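Local structure of lactaldehyde dehydrogenase (Escherichia coli, 2IMP) at residues A[69-72]-A[73-76]; A[102-105]-A[106-110]; A[394-397]-A[398-401]. The protein catalyses the irreversible NAD-dependent oxidation of L-lactaldehyde to L-lactate, and also oxidises glycolaldehyde to glycolate, serving the breakdown of L-fucose and L-rhamnose. All coordinates share one frame; numbering follows the deposited sequence.

Contact 1: residues A[69-72]-A[73-76]; sequences ASWL and RKIS. With SO4 (sulfate ion), chain C.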
ATOM      1  N   ALA A  69      -4.946 -12.031 -18.394  1.00 10.24           N
ATOM      2  CA  ALA A  69      -4.571 -13.097 -17.484  1.00 10.96           C
ATOM      3  C   ALA A  69      -5.007 -14.466 -18.053  1.00 12.00           C
ATOM      4  O   ALA A  69      -4.272 -15.455 -17.985  1.00 11.74           O
ATOM      5  CB  ALA A  69      -5.219 -12.873 -16.125  1.00 10.25           C
ATOM      6  N   SER A  70      -6.214 -14.494 -18.607  1.00 13.73           N
ATOM      7  CA  SER A  70      -6.733 -15.711 -19.212  1.00 16.30           C
ATOM      8  C   SER A  70      -5.780 -16.219 -20.321  1.00 14.68           C
ATOM      9  O   SER A  70      -5.501 -17.411 -20.422  1.00 15.38           O
ATOM     10  CB  SER A  70      -8.128 -15.453 -19.785  1.00 17.83           C
ATOM     11  OG  SER A  70      -8.701 -16.649 -20.274  1.00 22.95           O
ATOM     12  N   TRP A  71      -5.284 -15.290 -21.134  1.00 14.92           N
ATOM     13  CA  TRP A  71      -4.334 -15.641 -22.179  1.00 13.99           C
ATOM     14  C   TRP A  71      -3.035 -16.229 -21.591  1.00 14.53           C
ATOM     15  O   TRP A  71      -2.499 -17.218 -22.101  1.00 12.53           O
ATOM     16  CB  TRP A  71      -4.000 -14.416 -23.043  1.00 14.62           C
ATOM     17  CG  TRP A  71      -5.044 -14.126 -24.082  1.00 15.35           C
ATOM     18  CD1 TRP A  71      -5.839 -13.018 -24.171  1.00 14.99           C
ATOM     19  CD2 TRP A  71      -5.417 -14.975 -25.172  1.00 14.95           C
ATOM     20  NE1 TRP A  71      -6.684 -13.126 -25.251  1.00 13.93           N
ATOM     21  CE2 TRP A  71      -6.446 -14.316 -25.880  1.00 15.73           C
ATOM     22  CE3 TRP A  71      -4.980 -16.230 -25.615  1.00 15.98           C
ATOM     23  CZ2 TRP A  71      -7.046 -14.875 -27.013  1.00 16.78           C
ATOM     24  CZ3 TRP A  71      -5.578 -16.785 -26.741  1.00 15.81           C
ATOM     25  CH2 TRP A  71      -6.600 -16.106 -27.427  1.00 16.30           C
ATOM     26  N   LEU A  72      -2.552 -15.607 -20.516  1.00 11.58           N
ATOM     27  CA  LEU A  72      -1.351 -16.088 -19.846  1.00 11.57           C
ATOM     28  C   LEU A  72      -1.540 -17.507 -19.282  1.00 10.86           C
ATOM     29  O   LEU A  72      -0.651 -18.343 -19.380  1.00 12.14           O
ATOM     30  CB  LEU A  72      -0.944 -15.132 -18.718  1.00  9.19           C
ATOM     31  CG  LEU A  72      -0.361 -13.772 -19.112  1.00  9.10           C
ATOM     32  CD1 LEU A  72      -0.109 -12.947 -17.851  1.00  9.31           C
ATOM     33  CD2 LEU A  72       0.943 -13.971 -19.883  1.00  7.47           C
ATOM     34  N   ARG A  73      -2.706 -17.764 -18.700  1.00 11.29           N
ATOM     35  CA  ARG A  73      -2.995 -19.094 -18.167  1.00 11.70           C
ATOM     36  C   ARG A  73      -3.011 -20.183 -19.256  1.00 11.77           C
ATOM     37  O   ARG A  73      -2.648 -21.329 -19.003  1.00 12.60           O
ATOM     38  CB  ARG A  73      -4.326 -19.088 -17.413  1.00 13.32           C
ATOM     39  CG  ARG A  73      -4.186 -18.556 -16.003  1.00 19.06           C
ATOM     40  CD  ARG A  73      -5.507 -18.140 -15.393  1.00 23.39           C
ATOM     41  NE  ARG A  73      -5.270 -17.562 -14.073  1.00 29.59           N
ATOM     42  CZ  ARG A  73      -6.060 -16.670 -13.483  1.00 31.53           C
ATOM     43  NH1 ARG A  73      -7.160 -16.237 -14.091  1.00 30.47           N
ATOM     44  NH2 ARG A  73      -5.736 -16.202 -12.280  1.00 29.34           N
ATOM     45  N   LYS A  74      -3.445 -19.811 -20.455  1.00 11.76           N
ATOM     46  CA  LYS A  74      -3.442 -20.751 -21.561  1.00 12.83           C
ATOM     47  C   LYS A  74      -2.008 -21.123 -21.938  1.00 13.75           C
ATOM     48  O   LYS A  74      -1.724 -22.266 -22.296  1.00 14.23           O
ATOM     49  CB  LYS A  74      -4.153 -20.157 -22.779  1.00 13.19           C
ATOM     50  CG  LYS A  74      -5.648 -20.010 -22.582  1.00 17.24           C
ATOM     51  CD  LYS A  74      -6.311 -19.364 -23.775  1.00 20.62           C
ATOM     52  CE  LYS A  74      -7.807 -19.227 -23.541  1.00 23.67           C
ATOM     53  NZ  LYS A  74      -8.460 -18.502 -24.672  1.00 31.00           N
ATOM     54  N   ILE A  75      -1.111 -20.143 -21.844  1.00 13.46           N
ATOM     55  CA  ILE A  75       0.285 -20.393 -22.147  1.00 13.38           C
ATOM     56  C   ILE A  75       0.949 -21.326 -21.111  1.00 12.64           C
ATOM     57  O   ILE A  75       1.643 -22.271 -21.474  1.00 13.35           O
ATOM     58  CB  ILE A  75       1.089 -19.074 -22.241  1.00 13.17           C
ATOM     59  CG1 ILE A  75       0.600 -18.262 -23.442  1.00 11.28           C
ATOM     60  CG2 ILE A  75       2.583 -19.381 -22.374  1.00 12.23           C
ATOM     61  CD1 ILE A  75       1.185 -16.869 -23.538  1.00  9.15           C
ATOM     62  N   SER A  76       0.724 -21.056 -19.828  1.00 12.33           N
ATOM     63  CA  SER A  76       1.290 -21.914 -18.801  1.00 13.19           C
ATOM     64  C   SER A  76       0.777 -23.353 -18.943  1.00 13.49           C
ATOM     65  O   SER A  76       1.534 -24.308 -18.791  1.00 15.71           O
ATOM     66  CB  SER A  76       0.956 -21.387 -17.400  1.00 13.45           C
ATOM     67  OG  SER A  76      -0.432 -21.471 -17.141  1.00 21.05           O
TER
HETATM   68  S   SO4 C 510      -9.372 -18.309 -17.114  1.00 71.46           S
HETATM   69  O1  SO4 C 510      -8.089 -19.036 -17.044  1.00 71.34           O
HETATM   70  O2  SO4 C 510      -9.148 -16.883 -16.802  1.00 72.01           O
HETATM   71  O3  SO4 C 510      -9.936 -18.431 -18.471  1.00 72.18           O
HETATM   72  O4  SO4 C 510     -10.314 -18.885 -16.135  1.00 72.08           O
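Lys-74 reaches back across the indole of Trp-71, three residues earlier on the amphipathic helix 65-81, and makes a cation-pi contact with it. With CG anti to its carbonyl carbon (chi1 -69°) and the chain extended beyond, the lysine runs back toward the preceding turn. Lys-74 CB lies 3.4 Å from Trp-71 O, and Lys-74 CG stands 3.4 Å from Ser-70 O. Lys-74 CD then passes Trp-71 CE3 at 3.9 Å. Lys-74 NZ hangs over one face of the ring, 4.2 Å from the centroid of the six-membered ring of Trp-71 and 20° off its normal. Trp-60 meets the same indole with its plane at about 45°. Between the turns, Arg-73 N donates to Ala-69 O and Ser-76 N to Leu-72 O. On the buried side Leu-72 packs on helices 98-116 and 155-168, Ile-75 on 155-168 and 183-195. Arg-73 turns toward the subunit interface, where NH2 forms a salt bridge with Glu-117 of the second subunit. A sulfate, probably from the crystallisation liquor, sits between Ser-70 and Arg-73: Ser-70 OG donates to its O3 at 2.8 Å, while Arg-73 NH1 meets O2 at the guanidinium edge in a weak, 3.4 Å hydrogen bond.

Contact 2: residues A[102-105]-A[106-110]; sequences EVEV and AFTAD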
ATOM      1  N   GLU A 102      13.888 -29.898 -15.395  1.00 18.58           N
ATOM      2  CA  GLU A 102      12.503 -30.186 -15.052  1.00 20.15           C
ATOM      3  C   GLU A 102      11.925 -29.150 -14.074  1.00 17.17           C
ATOM      4  O   GLU A 102      10.805 -28.684 -14.241  1.00 16.77           O
ATOM      5  CB  GLU A 102      12.389 -31.586 -14.444  1.00 22.66           C
ATOM      6  CG  GLU A 102      12.291 -32.683 -15.484  1.00 32.29           C
ATOM      7  CD  GLU A 102      12.309 -34.070 -14.875  1.00 37.19           C
ATOM      8  OE1 GLU A 102      11.617 -34.284 -13.851  1.00 38.54           O
ATOM      9  OE2 GLU A 102      13.007 -34.946 -15.435  1.00 38.46           O
ATOM     10  N   VAL A 103      12.706 -28.808 -13.054  1.00 17.34           N
ATOM     11  CA  VAL A 103      12.272 -27.807 -12.098  1.00 17.42           C
ATOM     12  C   VAL A 103      12.060 -26.434 -12.775  1.00 17.04           C
ATOM     13  O   VAL A 103      11.034 -25.783 -12.572  1.00 14.45           O
ATOM     14  CB  VAL A 103      13.285 -27.666 -10.939  1.00 17.99           C
ATOM     15  CG1 VAL A 103      12.947 -26.452 -10.089  1.00 18.88           C
ATOM     16  CG2 VAL A 103      13.249 -28.924 -10.072  1.00 20.43           C
ATOM     17  N   GLU A 104      13.027 -26.020 -13.592  1.00 16.51           N
ATOM     18  CA  GLU A 104      12.887 -24.753 -14.294  1.00 16.04           C
ATOM     19  C   GLU A 104      11.569 -24.667 -15.103  1.00 14.80           C
ATOM     20  O   GLU A 104      10.852 -23.672 -15.029  1.00 13.78           O
ATOM     21  CB  GLU A 104      14.062 -24.516 -15.246  1.00 14.38           C
ATOM     22  CG  GLU A 104      14.015 -23.130 -15.880  1.00 15.39           C
ATOM     23  CD  GLU A 104      15.122 -22.881 -16.890  1.00 16.19           C
ATOM     24  OE1 GLU A 104      16.115 -23.637 -16.892  1.00 15.76           O
ATOM     25  OE2 GLU A 104      14.999 -21.916 -17.673  1.00 16.65           O
ATOM     26  N   VAL A 105      11.267 -25.717 -15.865  1.00 14.26           N
ATOM     27  CA  VAL A 105      10.038 -25.742 -16.653  1.00 13.26           C
ATOM     28  C   VAL A 105       8.759 -25.657 -15.785  1.00 13.50           C
ATOM     29  O   VAL A 105       7.870 -24.846 -16.046  1.00 10.35           O
ATOM     30  CB  VAL A 105       9.972 -27.006 -17.544  1.00 14.54           C
ATOM     31  CG1 VAL A 105       8.606 -27.093 -18.244  1.00 11.66           C
ATOM     32  CG2 VAL A 105      11.092 -26.957 -18.588  1.00 13.96           C
ATOM     33  N   ALA A 106       8.684 -26.499 -14.757  1.00 14.96           N
ATOM     34  CA  ALA A 106       7.538 -26.469 -13.861  1.00 13.71           C
ATOM     35  C   ALA A 106       7.409 -25.099 -13.144  1.00 13.94           C
ATOM     36  O   ALA A 106       6.317 -24.551 -13.022  1.00 12.09           O
ATOM     37  CB  ALA A 106       7.654 -27.587 -12.840  1.00 15.30           C
ATOM     38  N   PHE A 107       8.542 -24.566 -12.692  1.00 13.54           N
ATOM     39  CA  PHE A 107       8.567 -23.267 -12.023  1.00 14.10           C
ATOM     40  C   PHE A 107       8.103 -22.126 -12.956  1.00 14.62           C
ATOM     41  O   PHE A 107       7.375 -21.226 -12.539  1.00 14.16           O
ATOM     42  CB  PHE A 107       9.981 -22.958 -11.516  1.00 16.36           C
ATOM     43  CG  PHE A 107      10.084 -21.672 -10.733  1.00 17.70           C
ATOM     44  CD1 PHE A 107       9.532 -21.569  -9.460  1.00 19.47           C
ATOM     45  CD2 PHE A 107      10.744 -20.566 -11.266  1.00 18.57           C
ATOM     46  CE1 PHE A 107       9.632 -20.372  -8.729  1.00 21.60           C
ATOM     47  CE2 PHE A 107      10.847 -19.365 -10.542  1.00 18.27           C
ATOM     48  CZ  PHE A 107      10.296 -19.271  -9.278  1.00 17.90           C
ATOM     49  N   THR A 108       8.543 -22.185 -14.213  1.00 12.86           N
ATOM     50  CA  THR A 108       8.160 -21.191 -15.199  1.00 13.09           C
ATOM     51  C   THR A 108       6.625 -21.124 -15.388  1.00 12.91           C
ATOM     52  O   THR A 108       6.040 -20.041 -15.456  1.00 13.15           O
ATOM     53  CB  THR A 108       8.847 -21.479 -16.555  1.00 13.06           C
ATOM     54  OG1 THR A 108      10.263 -21.366 -16.391  1.00 14.16           O
ATOM     55  CG2 THR A 108       8.401 -20.487 -17.617  1.00 10.80           C
ATOM     56  N   ALA A 109       5.997 -22.296 -15.456  1.00 12.54           N
ATOM     57  CA  ALA A 109       4.551 -22.372 -15.586  1.00 12.04           C
ATOM     58  C   ALA A 109       3.853 -21.798 -14.340  1.00 11.18           C
ATOM     59  O   ALA A 109       2.890 -21.043 -14.454  1.00 12.02           O
ATOM     60  CB  ALA A 109       4.111 -23.823 -15.809  1.00 10.25           C
ATOM     61  N   ASP A 110       4.344 -22.171 -13.160  1.00 10.85           N
ATOM     62  CA  ASP A 110       3.771 -21.640 -11.929  1.00 13.03           C
ATOM     63  C   ASP A 110       3.971 -20.113 -11.828  1.00 11.00           C
ATOM     64  O   ASP A 110       3.090 -19.386 -11.375  1.00 12.88           O
ATOM     65  CB  ASP A 110       4.388 -22.312 -10.697  1.00 13.87           C
ATOM     66  CG  ASP A 110       4.075 -23.794 -10.617  1.00 15.34           C
ATOM     67  OD1 ASP A 110       3.026 -24.222 -11.142  1.00 14.13           O
ATOM     68  OD2 ASP A 110       4.877 -24.531 -10.013  1.00 18.21           O
TER
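Successive alpha-helical i to i+4 bonds join residues 102-105 to 106-110, from Ala-106 N to Glu-102 O through to Ala-109 N to Val-105 O, and Phe-107 N to Val-103 O is the shortest of these backbone bonds at 2.8 Å. The side chain that adds to this ladder is Thr-108. Its OG1, anti to the carbonyl carbon and beside the backbone N (chi1 -63°), turns back along the helix and donates to Glu-104 O over 2.7 Å. The hydroxyl stands above the carbonyl plane, 38° out of it. Thr-108 N approaches the same oxygen from the opposite face at 2.9 Å, and Glu-104 O is thereby gripped by two donors of one residue. Such a threonine, its hydroxyl bonded to the carbonyl one turn earlier, is a common way for a helix to satisfy a buried OH group. Beside it Glu-104 points the same way, its CG 4.2 Å from Thr-108 OG1. Both residues face helix 155-168 of the aldehyde dehydrogenase fold, whose Phe-156 touches each of them. The Glu-104 carboxylate is held at both oxygens, OE1 in a salt bridge with Lys-96 and OE2 by the backbone N of Phe-157, a pairing that would probably keep it charged. The bound lactic acid lies about 7 Å from this side chain. Phe-107 touches the preceding turn through CB, 3.2 Å from Val-103 O. With CG anti to the backbone N (chi1 -176°), its ring leads away from residues 102-105 to meet the ring of Phe-157. The Phe-107 side chain lies about 6 Å from those of Arg-161 and Glu-443, both lactate-binding residues. Val-105 packs on Ile-86 and Ile-90 of helix 83-94 and on Ile-79 of helix 65-81.

Contact 3: residues A[394-397]-A[398-401]; sequences FDTL and EDAI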
ATOM      1  N   PHE A 394      38.163 -15.431   8.504  1.00 27.15           N
ATOM      2  CA  PHE A 394      38.020 -14.145   9.165  1.00 29.72           C
ATOM      3  C   PHE A 394      37.883 -14.270  10.691  1.00 31.25           C
ATOM      4  O   PHE A 394      37.575 -15.347  11.201  1.00 33.05           O
ATOM      5  CB  PHE A 394      36.817 -13.378   8.589  1.00 27.92           C
ATOM      6  CG  PHE A 394      35.474 -13.959   8.962  1.00 25.08           C
ATOM      7  CD1 PHE A 394      34.854 -13.606  10.155  1.00 24.22           C
ATOM      8  CD2 PHE A 394      34.835 -14.862   8.118  1.00 23.98           C
ATOM      9  CE1 PHE A 394      33.617 -14.140  10.502  1.00 24.37           C
ATOM     10  CE2 PHE A 394      33.596 -15.403   8.456  1.00 24.20           C
ATOM     11  CZ  PHE A 394      32.987 -15.044   9.650  1.00 22.90           C
ATOM     12  N   ASP A 395      38.115 -13.174  11.403  1.00 33.26           N
ATOM     13  CA  ASP A 395      38.020 -13.182  12.854  1.00 34.45           C
ATOM     14  C   ASP A 395      36.674 -12.678  13.418  1.00 35.06           C
ATOM     15  O   ASP A 395      36.032 -13.366  14.213  1.00 35.74           O
ATOM     16  CB  ASP A 395      39.166 -12.359  13.455  1.00 36.77           C
ATOM     17  CG  ASP A 395      40.536 -12.955  13.153  1.00 40.41           C
ATOM     18  OD1 ASP A 395      40.817 -14.081  13.621  1.00 42.30           O
ATOM     19  OD2 ASP A 395      41.333 -12.301  12.446  1.00 43.00           O
ATOM     20  N   THR A 396      36.254 -11.488  12.999  1.00 33.03           N
ATOM     21  CA  THR A 396      35.002 -10.939  13.497  1.00 34.05           C
ATOM     22  C   THR A 396      33.902 -10.699  12.434  1.00 33.22           C
ATOM     23  O   THR A 396      34.183 -10.583  11.239  1.00 32.17           O
ATOM     24  CB  THR A 396      35.239  -9.612  14.243  1.00 34.86           C
ATOM     25  OG1 THR A 396      35.723  -8.626  13.324  1.00 34.73           O
ATOM     26  CG2 THR A 396      36.259  -9.805  15.353  1.00 34.32           C
ATOM     27  N   LEU A 397      32.657 -10.644  12.897  1.00 32.30           N
ATOM     28  CA  LEU A 397      31.532 -10.404  12.012  1.00 31.92           C
ATOM     29  C   LEU A 397      31.758  -9.172  11.123  1.00 31.75           C
ATOM     30  O   LEU A 397      31.466  -9.188   9.927  1.00 30.88           O
ATOM     31  CB  LEU A 397      30.253 -10.209  12.827  1.00 30.45           C
ATOM     32  CG  LEU A 397      28.982  -9.912  12.025  1.00 29.50           C
ATOM     33  CD1 LEU A 397      28.643 -11.107  11.152  1.00 28.23           C
ATOM     34  CD2 LEU A 397      27.833  -9.600  12.972  1.00 29.44           C
ATOM     35  N   GLU A 398      32.290  -8.117  11.735  1.00 31.30           N
ATOM     36  CA  GLU A 398      32.570  -6.888  11.016  1.00 32.08           C
ATOM     37  C   GLU A 398      33.528  -7.092   9.834  1.00 31.33           C
ATOM     38  O   GLU A 398      33.377  -6.453   8.795  1.00 29.71           O
ATOM     39  CB  GLU A 398      33.126  -5.831  11.974  1.00 34.99           C
ATOM     40  CG  GLU A 398      32.087  -5.266  12.948  1.00 39.42           C
ATOM     41  CD  GLU A 398      31.645  -6.262  14.012  1.00 43.30           C
ATOM     42  OE1 GLU A 398      30.638  -5.979  14.702  1.00 44.68           O
ATOM     43  OE2 GLU A 398      32.300  -7.318  14.172  1.00 44.40           O
ATOM     44  N   ASP A 399      34.500  -7.986  10.008  1.00 31.36           N
ATOM     45  CA  ASP A 399      35.449  -8.303   8.943  1.00 31.67           C
ATOM     46  C   ASP A 399      34.732  -8.968   7.751  1.00 29.93           C
ATOM     47  O   ASP A 399      34.927  -8.599   6.591  1.00 28.56           O
ATOM     48  CB  ASP A 399      36.532  -9.271   9.448  1.00 36.24           C
ATOM     49  CG  ASP A 399      37.420  -8.666  10.521  1.00 41.07           C
ATOM     50  OD1 ASP A 399      36.895  -7.930  11.381  1.00 44.30           O
ATOM     51  OD2 ASP A 399      38.643  -8.946  10.520  1.00 43.88           O
ATOM     52  N   ALA A 400      33.908  -9.959   8.078  1.00 28.69           N
ATOM     53  CA  ALA A 400      33.139 -10.682   7.080  1.00 27.20           C
ATOM     54  C   ALA A 400      32.149  -9.772   6.323  1.00 25.25           C
ATOM     55  O   ALA A 400      32.088  -9.790   5.095  1.00 26.77           O
ATOM     56  CB  ALA A 400      32.393 -11.830   7.741  1.00 26.01           C
ATOM     57  N   ILE A 401      31.386  -8.984   7.074  1.00 24.33           N
ATOM     58  CA  ILE A 401      30.435  -8.064   6.467  1.00 24.84           C
ATOM     59  C   ILE A 401      31.143  -7.049   5.558  1.00 26.05           C
ATOM     60  O   ILE A 401      30.693  -6.761   4.449  1.00 26.85           O
ATOM     61  CB  ILE A 401      29.642  -7.290   7.545  1.00 23.68           C
ATOM     62  CG1 ILE A 401      28.736  -8.253   8.313  1.00 23.03           C
ATOM     63  CG2 ILE A 401      28.813  -6.186   6.900  1.00 23.93           C
ATOM     64  CD1 ILE A 401      27.922  -7.587   9.394  1.00 25.12           C
TER
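The chain leaves strand 388-394 at Phe-394, turns through Asp-395 and enters helix 397-405 with Thr-396 as N-cap, and the first backbone bonds of the helix run from Ala-400 N to Thr-396 O (3.2 Å) and from Ile-401 N to Leu-397 O (2.9 Å). A weak bond from Asp-399 N also reaches Thr-396 O. Across this turn the ring of Phe-394 takes the methyl of Ala-400 on one face: Ala-400 CB lies 3.6 Å from the ring centroid of Phe-394 and only 3° off the normal, a well-centred CH-pi contact with all six ring carbons nearly equidistant. A chi1 of 71° sets the phenyl between the backbone N and the carbonyl carbon, where it bends over the helix start. The junction opens the beta-alpha-beta crossover that joins the parallel strands 388-394 and 409-416 through helix 397-405, in the catalytic domain of the aldehyde dehydrogenase fold; Ile-259 of strand 257-260 touches both Phe-394 and Ala-400. One turn along, Leu-397 CG rests 3.7 Å from Ile-401 CD1, the two side chains crossing at an angle, while Leu-397 also packs on Met-261 and on Val-422 of helix 420-429. Glu-398, bent at chi2 (70°), folds back so that OE2 comes 3.8 Å from Leu-397 CB; its other oxygen, OE1, forms a salt bridge with Lys-425.

How the contacts relate
Along the chain the three contacts follow in series, 69-72/73-76, then 102-105/106-110, then 394-397/398-401. Contacts 1 and 2 are neighbours, their centres about 15 Å apart, because helices 65-81 and 98-116 pack on one another; the two meet where Ser-76 CB lies 3.5 Å from Ala-109 O. Both helices also pack against helix 155-168, which carries the lactate-binding Arg-161. Contact 3 stands apart, its centre about 48 Å from that of contact 1, on the opposite side of the chain's centre, and about 38 Å from that of contact 2. The set thus runs from a subunit interface at contact 1, past the substrate region at contact 2, to a distant strand-to-helix junction.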